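Local coordinates for protein cell death activator CIDE-3 (Mus musculus, PDB 4MAC) that transfers neutral lipid between contacting lipid droplets of white adipose tissue, driving their fusion and enlargement, with its CIDE-N domain mediating homodimerization, at residues 16-21 / 43-48. Sequence-based numbering, arbitrary orientation.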
# COMPACT_ATOMS: atom_id res chain seq x y z
N VAL A 16 -1.85 4.57 -1.90
CA VAL A 16 -1.65 6.02 -2.10
C VAL A 16 -0.16 6.36 -2.28
O VAL A 16 0.68 6.04 -1.42
CB VAL A 16 -2.24 6.87 -0.91
CG1 VAL A 16 -2.22 8.34 -1.25
CG2 VAL A 16 -3.68 6.42 -0.49
N SER A 17 0.12 7.05 -3.38
CA SER A 17 1.47 7.48 -3.75
C SER A 17 1.73 8.97 -3.46
O SER A 17 0.85 9.82 -3.60
CB SER A 17 1.71 7.22 -5.26
OG SER A 17 3.10 7.47 -5.59
N THR A 18 2.98 9.31 -3.14
CA THR A 18 3.36 10.71 -3.10
C THR A 18 3.58 11.18 -4.54
O THR A 18 3.63 10.36 -5.43
CB THR A 18 4.62 10.86 -2.26
OG1 THR A 18 5.65 10.08 -2.86
CG2 THR A 18 4.32 10.29 -0.83
N ALA A 19 3.70 12.49 -4.77
CA ALA A 19 3.75 12.98 -6.15
C ALA A 19 5.02 12.52 -6.87
O ALA A 19 5.01 12.27 -8.08
CB ALA A 19 3.61 14.52 -6.19
N ASP A 20 6.11 12.36 -6.12
CA ASP A 20 7.37 11.91 -6.75
C ASP A 20 7.40 10.38 -6.95
O ASP A 20 8.36 9.82 -7.53
CB ASP A 20 8.56 12.37 -5.90
CG ASP A 20 8.56 11.77 -4.50
OD1 ASP A 20 7.82 10.75 -4.20
OD2 ASP A 20 9.29 12.37 -3.68
N ARG A 21 6.35 9.72 -6.47
CA ARG A 21 6.17 8.25 -6.56
C ARG A 21 7.25 7.49 -5.82
O ARG A 21 7.51 6.33 -6.14
CB ARG A 21 6.06 7.73 -8.01
CG ARG A 21 4.93 8.26 -8.91
CD ARG A 21 4.99 7.57 -10.32
NE ARG A 21 3.83 7.86 -11.17
CZ ARG A 21 3.61 9.01 -11.82
NH1 ARG A 21 4.43 10.06 -11.70
NH2 ARG A 21 2.50 9.16 -12.54
N LEU A 43 2.13 9.61 4.93
CA LEU A 43 3.08 9.69 3.83
C LEU A 43 4.24 10.69 4.21
O LEU A 43 5.22 10.83 3.48
CB LEU A 43 2.31 10.15 2.57
CG LEU A 43 1.33 9.15 1.89
CD1 LEU A 43 0.75 9.77 0.63
CD2 LEU A 43 2.09 7.88 1.48
N LYS A 44 4.13 11.33 5.37
CA LYS A 44 5.15 12.28 5.85
C LYS A 44 5.21 13.50 4.92
O LYS A 44 6.28 13.91 4.48
CB LYS A 44 6.52 11.60 5.93
CG LYS A 44 6.54 10.30 6.80
CD LYS A 44 8.00 9.90 7.10
CE LYS A 44 8.10 8.91 8.30
NZ LYS A 44 8.10 9.50 9.70
N LEU A 45 4.04 14.02 4.57
CA LEU A 45 3.95 15.10 3.59
C LEU A 45 4.38 16.37 4.27
O LEU A 45 4.08 16.54 5.44
CB LEU A 45 2.50 15.25 3.13
CG LEU A 45 1.87 14.05 2.41
CD1 LEU A 45 0.46 14.37 2.01
CD2 LEU A 45 2.69 13.67 1.19
N LYS A 46 5.06 17.27 3.58
CA LYS A 46 5.51 18.53 4.21
C LYS A 46 4.36 19.48 4.62
O LYS A 46 4.54 20.31 5.48
CB LYS A 46 6.56 19.25 3.34
CG LYS A 46 6.06 19.74 2.01
CD LYS A 46 7.08 20.66 1.27
CE LYS A 46 6.44 21.24 -0.02
NZ LYS A 46 7.38 21.59 -1.12
N ASP A 47 3.18 19.32 4.04
CA ASP A 47 2.03 20.14 4.36
C ASP A 47 0.80 19.36 3.91
O ASP A 47 0.92 18.25 3.36
CB ASP A 47 2.10 21.49 3.59
CG ASP A 47 1.39 22.66 4.36
OD1 ASP A 47 0.30 22.44 4.93
OD2 ASP A 47 1.94 23.80 4.38
N LYS A 48 -0.37 19.96 4.11
CA LYS A 48 -1.67 19.34 3.86
C LYS A 48 -1.88 19.11 2.37
O LYS A 48 -1.36 19.85 1.54
CB LYS A 48 -2.77 20.26 4.38
CG LYS A 48 -3.97 19.54 4.98
CD LYS A 48 -4.44 20.15 6.33
CE LYS A 48 -5.61 21.15 6.17
NZ LYS A 48 -6.92 20.56 6.64
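In the ubiquitin-like roll of the CIDE-N domain, Leu-43, the last residue of helix 32-43, packs against Val-16 and Thr-18, where the chain of strand 12-17, which lies between 24-29 and 75-80, passes into the turn that leads to strand 24-29. Both methyls of Leu-43 touch this part of the chain, and its CB adds a contact. Leu-43 CD1 meets Val-16 CG1 at 3.8 Å, the two side chains crossing at about a right angle, and also lies 3.9 Å from Thr-18 CG2. Leu-43 CD2 rests 3.7 Å from the carbonyl oxygen Val-16 O, a van der Waals contact against the strand backbone. The side chains of Thr-18 and Leu-43 run past each other in opposite directions, which brings CG2 of Thr-18 within 4.0 Å of Leu-43 CB. Leu-45, beyond Lys-44, the positive-phi residue just after the helix, adds a looser touch, Leu-45 CD2 lying 4.3 Å from Thr-18 CG2.

Thr-18 is two-faced: with chi1 at 60° its methyl stands anti to the carbonyl carbon and turns to the leucines, while OG1 serves the turn. Thr-18 OG1 donates a hydrogen bond to Asp-20 OD1 at 2.6 Å, from above the carboxylate plane, 35° out of it; OD1 also accepts from Lys-22 N. The type I turn from Thr-18 to Arg-21 is closed by Arg-21 N on Thr-18 O, an oxygen that Ser-17 OG also grips at 2.9 Å, in the carbonyl plane on a lone pair.

Val-39 of the helix and Val-78 of strand 75-80 each touch both Val-16 and Leu-45, continuing this packing into the hydrophobic core. No hydrogen bond joins the two segments: Leu-43 and the chain from Val-16 to Thr-18 are held together by dispersion and burial of methyl groups, while Ser-17 OG, Thr-18 OG1 and Asp-20 OD1 bond within the turn region.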